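Klebicin C activity (Klebsiella pneumoniae, PDB 7NNA) is a bacterial toxin whose Tol-binding domain, the part modelled here, probably takes part in import through the antibiotic efflux channel TolC. Local coordinates at residues A57-L68 and A116-Y127. Numbering follows the deposited sequence. Where two conformers were deposited one is given.
Unlike the reference sequence in segment 57-68: Q66 (reference Leu).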
ATOM      1  N   ALA A  57     -12.667  10.510 -13.700  1.00 42.61           N
ATOM      2  CA  ALA A  57     -13.943   9.864 -14.052  1.00 43.31           C
ATOM      3  C   ALA A  57     -15.131  10.677 -13.510  1.00 43.58           C
ATOM      4  O   ALA A  57     -16.141  10.826 -14.207  1.00 43.39           O
ATOM      5  CB  ALA A  57     -13.979   8.439 -13.518  1.00 44.05           C
ATOM      6  N   LYS A  58     -14.973  11.290 -12.328  1.00 44.25           N
ATOM      7  CA  LYS A  58     -15.970  12.144 -11.696  1.00 46.37           C
ATOM      8  C   LYS A  58     -16.240  13.342 -12.597  1.00 47.58           C
ATOM      9  O   LYS A  58     -17.413  13.654 -12.903  1.00 48.87           O
ATOM     10  CB  LYS A  58     -15.460  12.642 -10.333  1.00 49.81           C
ATOM     11  CG  LYS A  58     -16.568  13.308  -9.509  1.00 57.52           C
ATOM     12  CD  LYS A  58     -15.998  13.971  -8.251  1.00 64.38           C
ATOM     13  CE  LYS A  58     -17.064  14.361  -7.258  1.00 70.74           C
ATOM     14  NZ  LYS A  58     -16.458  14.887  -6.002  1.00 74.84           N
ATOM     15  N   ALA A  59     -15.172  13.958 -13.119  1.00 43.11           N
ATOM     16  CA  ALA A  59     -15.333  15.093 -14.027  1.00 42.17           C
ATOM     17  C   ALA A  59     -16.039  14.657 -15.319  1.00 42.58           C
ATOM     18  O   ALA A  59     -16.907  15.387 -15.868  1.00 41.02           O
ATOM     19  CB  ALA A  59     -13.968  15.696 -14.353  1.00 42.03           C
ATOM     20  N   LYS A  60     -15.668  13.479 -15.832  1.00 42.99           N
ATOM     21  CA  LYS A  60     -16.265  13.000 -17.082  1.00 43.44           C
ATOM     22  C   LYS A  60     -17.767  12.681 -16.930  1.00 43.31           C
ATOM     23  O   LYS A  60     -18.580  13.078 -17.789  1.00 44.42           O
ATOM     24  CB  LYS A  60     -15.446  11.825 -17.618  1.00 45.07           C
ATOM     25  CG  LYS A  60     -16.001  11.260 -18.907  1.00 45.84           C
ATOM     26  CD  LYS A  60     -15.096  10.152 -19.409  1.00 49.69           C
ATOM     27  CE  LYS A  60     -15.775   9.441 -20.554  1.00 53.04           C
ATOM     28  NZ  LYS A  60     -14.935   8.362 -21.083  1.00 56.62           N
ATOM     29  N   GLN A  61     -18.152  12.071 -15.802  0.80 41.11           N
ATOM     30  CA  GLN A  61     -19.549  11.798 -15.487  0.80 40.83           C
ATOM     31  C   GLN A  61     -20.351  13.136 -15.448  0.80 39.77           C
ATOM     32  O   GLN A  61     -21.406  13.223 -16.083  0.80 38.36           O
ATOM     33  CB  GLN A  61     -19.652  11.047 -14.140  0.80 42.62           C
ATOM     34  CG  GLN A  61     -21.076  11.001 -13.560  0.80 48.04           C
ATOM     35  CD  GLN A  61     -21.068  10.433 -12.155  0.80 55.98           C
ATOM     36  OE1 GLN A  61     -21.237   9.236 -11.949  0.80 57.59           O
ATOM     37  NE2 GLN A  61     -20.846  11.268 -11.149  0.80 56.86           N
ATOM     38  N   ALA A  62     -19.812  14.186 -14.775  1.00 38.98           N
ATOM     39  CA  ALA A  62     -20.536  15.452 -14.697  1.00 39.18           C
ATOM     40  C   ALA A  62     -20.709  16.080 -16.076  1.00 40.21           C
ATOM     41  O   ALA A  62     -21.758  16.705 -16.346  1.00 40.77           O
ATOM     42  CB  ALA A  62     -19.827  16.427 -13.749  1.00 38.42           C
ATOM     43  N   LYS A  63     -19.689  15.937 -16.943  1.00 40.32           N
ATOM     44  CA  LYS A  63     -19.734  16.504 -18.284  1.00 42.37           C
ATOM     45  C   LYS A  63     -20.763  15.845 -19.212  1.00 41.68           C
ATOM     46  O   LYS A  63     -21.467  16.532 -19.977  1.00 41.26           O
ATOM     47  CB  LYS A  63     -18.332  16.426 -18.905  1.00 46.37           C
ATOM     48  CG  LYS A  63     -18.229  17.077 -20.284  1.00 52.87           C
ATOM     49  CD  LYS A  63     -16.937  16.625 -21.010  1.00 59.78           C
ATOM     50  CE  LYS A  63     -16.922  17.018 -22.477  1.00 65.46           C
ATOM     51  NZ  LYS A  63     -17.537  15.964 -23.361  1.00 66.58           N
ATOM     52  N   LEU A  64     -20.800  14.513 -19.214  1.00 40.91           N
ATOM     53  CA  LEU A  64     -21.746  13.805 -20.068  1.00 41.21           C
ATOM     54  C   LEU A  64     -23.176  13.889 -19.512  1.00 40.04           C
ATOM     55  O   LEU A  64     -24.112  13.864 -20.284  1.00 40.12           O
ATOM     56  CB  LEU A  64     -21.272  12.368 -20.349  1.00 43.20           C
ATOM     57  CG  LEU A  64     -19.853  12.301 -20.966  1.00 46.76           C
ATOM     58  CD1 LEU A  64     -19.464  10.881 -21.254  1.00 48.22           C
ATOM     59  CD2 LEU A  64     -19.770  13.096 -22.258  1.00 49.29           C
ATOM     60  N   THR A  65     -23.345  14.046 -18.197  1.00 39.81           N
ATOM     61  CA  THR A  65     -24.661  14.257 -17.606  1.00 40.05           C
ATOM     62  C   THR A  65     -25.187  15.636 -18.073  1.00 39.60           C
ATOM     63  O   THR A  65     -26.364  15.790 -18.420  1.00 37.65           O
ATOM     64  CB  THR A  65     -24.548  14.121 -16.070  1.00 42.44           C
ATOM     65  OG1 THR A  65     -24.276  12.761 -15.776  1.00 43.76           O
ATOM     66  CG2 THR A  65     -25.826  14.541 -15.328  1.00 43.27           C
ATOM     67  N   GLN A  66     -24.298  16.638 -18.116  1.00 41.46           N
ATOM     68  CA  GLN A  66     -24.674  17.968 -18.596  1.00 42.46           C
ATOM     69  C   GLN A  66     -25.053  17.912 -20.060  1.00 42.21           C
ATOM     70  O   GLN A  66     -26.026  18.572 -20.468  1.00 43.57           O
ATOM     71  CB  GLN A  66     -23.536  18.969 -18.386  1.00 45.32           C
ATOM     72  CG  GLN A  66     -23.905  20.403 -18.843  1.00 51.77           C
ATOM     73  CD  GLN A  66     -25.067  20.958 -18.041  1.00 56.46           C
ATOM     74  OE1 GLN A  66     -25.091  20.898 -16.799  1.00 56.64           O
ATOM     75  NE2 GLN A  66     -26.069  21.505 -18.748  1.00 56.10           N
ATOM     76  N   HIS A  67     -24.335  17.124 -20.865  1.00 40.75           N
ATOM     77  CA  HIS A  67     -24.686  17.005 -22.279  1.00 40.77           C
ATOM     78  C   HIS A  67     -26.104  16.410 -22.454  1.00 37.85           C
ATOM     79  O   HIS A  67     -26.895  16.931 -23.239  1.00 38.44           O
ATOM     80  CB  HIS A  67     -23.641  16.202 -23.033  1.00 43.49           C
ATOM     81  CG  HIS A  67     -23.986  16.098 -24.466  1.00 47.24           C
ATOM     82  ND1 HIS A  67     -24.082  17.225 -25.256  1.00 50.72           N
ATOM     83  CD2 HIS A  67     -24.301  15.015 -25.200  1.00 48.59           C
ATOM     84  CE1 HIS A  67     -24.412  16.792 -26.461  1.00 51.47           C
ATOM     85  NE2 HIS A  67     -24.517  15.463 -26.480  1.00 51.10           N
ATOM     86  N   LEU A  68     -26.439  15.383 -21.670  1.00 34.92           N
ATOM     87  CA  LEU A  68     -27.771  14.773 -21.680  1.00 33.34           C
ATOM     88  C   LEU A  68     -28.825  15.828 -21.282  1.00 34.25           C
ATOM     89  O   LEU A  68     -29.828  15.995 -21.963  1.00 32.73           O
ATOM     90  CB  LEU A  68     -27.781  13.598 -20.683  1.00 32.40           C
ATOM     91  CG  LEU A  68     -29.146  12.953 -20.390  1.00 31.16           C
ATOM     92  CD1 LEU A  68     -29.830  12.426 -21.700  1.00 30.27           C
ATOM     93  CD2 LEU A  68     -28.964  11.838 -19.453  1.00 32.25           C
ATOM     94  N   ALA A 116     -26.976  10.303 -25.903  1.00 36.94           N
ATOM     95  CA  ALA A 116     -26.366  11.051 -24.784  1.00 34.59           C
ATOM     96  C   ALA A 116     -26.582  10.305 -23.448  1.00 32.18           C
ATOM     97  O   ALA A 116     -25.670  10.287 -22.565  1.00 30.05           O
ATOM     98  CB  ALA A 116     -26.932  12.447 -24.681  1.00 34.98           C
ATOM     99  N   GLU A 117     -27.761   9.665 -23.309  1.00 32.05           N
ATOM    100  CA  GLU A 117     -28.018   8.931 -22.097  1.00 33.58           C
ATOM    101  C   GLU A 117     -27.163   7.669 -21.996  1.00 34.96           C
ATOM    102  O   GLU A 117     -26.627   7.375 -20.918  1.00 34.78           O
ATOM    103  CB  GLU A 117     -29.510   8.637 -21.880  1.00 36.81           C
ATOM    104  CG  GLU A 117     -29.672   8.069 -20.480  1.00 43.25           C
ATOM    105  CD  GLU A 117     -31.078   8.063 -19.951  1.00 57.56           C
ATOM    106  OE1 GLU A 117     -31.992   7.821 -20.763  1.00 55.76           O
ATOM    107  OE2 GLU A 117     -31.274   8.301 -18.734  1.00 66.82           O
ATOM    108  N   ARG A 118     -27.021   6.910 -23.090  1.00 37.34           N
ATOM    109  CA  ARG A 118     -26.134   5.736 -23.079  1.00 39.59           C
ATOM    110  C   ARG A 118     -24.685   6.123 -22.647  1.00 38.69           C
ATOM    111  O   ARG A 118     -24.055   5.437 -21.808  1.00 38.40           O
ATOM    112  CB  ARG A 118     -26.095   5.121 -24.479  1.00 45.33           C
ATOM    113  CG  ARG A 118     -26.646   3.697 -24.490  1.00 56.47           C
ATOM    114  CD  ARG A 118     -26.606   3.017 -25.850  1.00 63.95           C
ATOM    115  NE  ARG A 118     -27.726   3.427 -26.684  1.00 71.40           N
ATOM    116  CZ  ARG A 118     -27.616   4.178 -27.777  1.00 75.41           C
ATOM    117  NH1 ARG A 118     -28.697   4.526 -28.457  1.00 73.71           N
ATOM    118  NH2 ARG A 118     -26.420   4.567 -28.210  1.00 76.95           N
ATOM    119  N   GLU A 119     -24.192   7.247 -23.161  1.00 37.79           N
ATOM    120  CA  GLU A 119     -22.847   7.725 -22.826  1.00 38.34           C
ATOM    121  C   GLU A 119     -22.742   8.218 -21.388  1.00 38.01           C
ATOM    122  O   GLU A 119     -21.702   7.998 -20.749  1.00 37.89           O
ATOM    123  CB  GLU A 119     -22.387   8.823 -23.801  1.00 41.01           C
ATOM    124  CG  GLU A 119     -22.193   8.280 -25.202  1.00 53.45           C
ATOM    125  CD  GLU A 119     -21.665   9.287 -26.205  1.00 70.84           C
ATOM    126  OE1 GLU A 119     -21.930   9.109 -27.418  1.00 76.05           O
ATOM    127  OE2 GLU A 119     -20.995  10.260 -25.780  1.00 75.79           O
ATOM    128  N   ALA A 120     -23.798   8.868 -20.859  1.00 35.77           N
ATOM    129  CA  ALA A 120     -23.760   9.323 -19.467  1.00 35.81           C
ATOM    130  C   ALA A 120     -23.737   8.122 -18.539  1.00 36.58           C
ATOM    131  O   ALA A 120     -22.915   8.084 -17.613  1.00 37.74           O
ATOM    132  CB  ALA A 120     -24.950  10.212 -19.178  1.00 35.84           C
ATOM    133  N   LYS A 121     -24.550   7.090 -18.844  1.00 36.96           N
ATOM    134  CA  LYS A 121     -24.580   5.859 -18.067  1.00 38.85           C
ATOM    135  C   LYS A 121     -23.244   5.142 -18.052  1.00 40.26           C
ATOM    136  O   LYS A 121     -22.854   4.650 -16.986  1.00 41.71           O
ATOM    137  CB  LYS A 121     -25.716   4.945 -18.517  1.00 41.50           C
ATOM    138  CG  LYS A 121     -27.061   5.483 -18.082  1.00 47.75           C
ATOM    139  CD  LYS A 121     -28.160   4.497 -18.383  1.00 55.24           C
ATOM    140  CE  LYS A 121     -29.529   5.054 -18.091  1.00 61.29           C
ATOM    141  NZ  LYS A 121     -29.771   5.115 -16.629  1.00 66.16           N
ATOM    142  N   ARG A 122     -22.530   5.087 -19.193  0.50 40.35           N
ATOM    143  CA  ARG A 122     -21.213   4.451 -19.235  0.50 42.69           C
ATOM    144  C   ARG A 122     -20.232   5.215 -18.372  0.50 43.60           C
ATOM    145  O   ARG A 122     -19.429   4.592 -17.680  0.50 45.53           O
ATOM    146  CB  ARG A 122     -20.655   4.387 -20.666  0.50 45.14           C
ATOM    147  CG  ARG A 122     -21.499   3.577 -21.629  0.50 47.83           C
ATOM    148  CD  ARG A 122     -20.765   3.338 -22.937  0.50 52.11           C
ATOM    149  NE  ARG A 122     -21.678   2.944 -24.009  0.50 54.65           N
ATOM    150  CZ  ARG A 122     -21.965   3.692 -25.067  0.50 54.45           C
ATOM    151  NH1 ARG A 122     -21.377   4.870 -25.234  0.50 52.19           N
ATOM    152  NH2 ARG A 122     -22.801   3.250 -25.990  0.50 56.41           N
ATOM    153  N   ALA A 123     -20.275   6.556 -18.420  1.00 42.64           N
ATOM    154  CA  ALA A 123     -19.386   7.401 -17.616  1.00 44.24           C
ATOM    155  C   ALA A 123     -19.692   7.264 -16.107  1.00 45.53           C
ATOM    156  O   ALA A 123     -18.746   7.270 -15.300  1.00 48.41           O
ATOM    157  CB  ALA A 123     -19.516   8.857 -18.066  1.00 43.50           C
ATOM    158  N   GLU A 124     -20.979   7.086 -15.743  0.50 39.87           N
ATOM    159  CA  GLU A 124     -21.408   6.884 -14.349  0.50 40.15           C
ATOM    160  C   GLU A 124     -20.820   5.566 -13.828  0.50 40.38           C
ATOM    161  O   GLU A 124     -20.300   5.515 -12.707  0.50 40.04           O
ATOM    162  CB  GLU A 124     -22.950   6.828 -14.271  0.50 41.15           C
ATOM    163  CG  GLU A 124     -23.656   8.171 -14.281  0.50 44.49           C
ATOM    164  CD  GLU A 124     -25.169   8.100 -14.460  0.50 49.73           C
ATOM    165  OE1 GLU A 124     -25.710   6.989 -14.687  0.50 46.78           O
ATOM    166  OE2 GLU A 124     -25.811   9.173 -14.394  0.50 51.39           O
ATOM    167  N   GLU A 125     -20.884   4.506 -14.658  1.00 40.44           N
ATOM    168  CA  GLU A 125     -20.360   3.186 -14.353  1.00 41.13           C
ATOM    169  C   GLU A 125     -18.807   3.251 -14.241  1.00 39.93           C
ATOM    170  O   GLU A 125     -18.211   2.583 -13.384  1.00 38.10           O
ATOM    171  CB  GLU A 125     -20.759   2.221 -15.484  1.00 45.15           C
ATOM    172  CG  GLU A 125     -22.118   1.579 -15.307  1.00 54.86           C
ATOM    173  CD  GLU A 125     -22.655   0.767 -16.487  1.00 67.20           C
ATOM    174  OE1 GLU A 125     -22.071   0.835 -17.599  1.00 66.68           O
ATOM    175  OE2 GLU A 125     -23.692   0.087 -16.301  1.00 71.87           O
ATOM    176  N   ALA A 126     -18.167   4.034 -15.107  1.00 38.92           N
ATOM    177  CA  ALA A 126     -16.714   4.176 -15.066  1.00 37.86           C
ATOM    178  C   ALA A 126     -16.282   4.947 -13.790  1.00 37.24           C
ATOM    179  O   ALA A 126     -15.248   4.617 -13.209  1.00 36.57           O
ATOM    180  CB  ALA A 126     -16.238   4.885 -16.330  1.00 37.77           C
ATOM    181  N   TYR A 127     -17.110   5.890 -13.295  1.00 37.01           N
ATOM    182  CA  TYR A 127     -16.822   6.624 -12.047  1.00 38.12           C
ATOM    183  C   TYR A 127     -16.988   5.698 -10.861  1.00 37.99           C
ATOM    184  O   TYR A 127     -16.144   5.711  -9.968  1.00 37.53           O
ATOM    185  CB  TYR A 127     -17.746   7.845 -11.919  1.00 38.93           C
ATOM    186  CG  TYR A 127     -17.623   8.548 -10.589  1.00 41.92           C
ATOM    187  CD1 TYR A 127     -16.380   8.924 -10.090  1.00 43.22           C
ATOM    188  CD2 TYR A 127     -18.741   8.794  -9.808  1.00 44.84           C
ATOM    189  CE1 TYR A 127     -16.258   9.557  -8.863  1.00 45.83           C
ATOM    190  CE2 TYR A 127     -18.637   9.455  -8.589  1.00 48.11           C
ATOM    191  CZ  TYR A 127     -17.391   9.836  -8.121  1.00 49.56           C
ATOM    192  OH  TYR A 127     -17.282  10.507  -6.927  1.00 54.18           O
TER
HETATM  193  O   HOH W   1     -16.448   8.530 -15.987  1.00 40.55           O
HETATM  194  O   HOH W   2     -23.971  12.308 -22.712  1.00 35.21           O
HETATM  195  O   HOH W   3     -26.983  11.453 -16.100  1.00 63.21           O
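Y127 lays its ring along one flank of helix 57-68, between K58 and Q61. The K58 side chain runs beside it in the same direction, its CB 3.5 Å from Y127 CE1, and K58 CA makes an off-centre CH-pi contact, 4.1 Å from the ring centroid. With CG anti to the backbone N (chi1 167°) and the chain extended, Q61 reaches across to the other helix, and its OE1 comes 3.3 Å from Y127 CD2. Its amide plane stands 78° from the ring, so the two meet steeply rather than stack. The same OE1 also lies against E124 CA.

Farther along, small residues fill the interface. L64 CD1 rests on A123 CB at 3.8 Å, while A120 CB sits against the L64 backbone. Both methyls of L68 pack on E117, CD1 also on A116 CB and CD2 more loosely on A120 CB.

Between segments 57-68 and 116-127 there is no direct hydrogen bond; water does that work. One molecule donates to both A57 O and A123 O, a second to L64 O and A116 O, so backbone carbonyls already used within each helix gain a link across the interface. A third, less certain because E124 has two conformers, joins T65 OG1 to E124 OE2. T65 OG1 in turn donates to Q61 O at 2.9 Å, from above the carbonyl plane; Q61 O also accepts from T65 N. R113, one turn before E117, forms a salt bridge with it and also touches L68.

The axes of segments 57-68 and 116-127 approach to 8.4 Å at 161°. A57, Q61, L64 and L68 face Y127, A123, A120 and A116, a 4-3-4 spacing consistent with an antiparallel coiled coil, its alanines allowing close approach. Helix 14-79 lies here against the much longer helix 93-197, with A57 also meeting A130 of the latter.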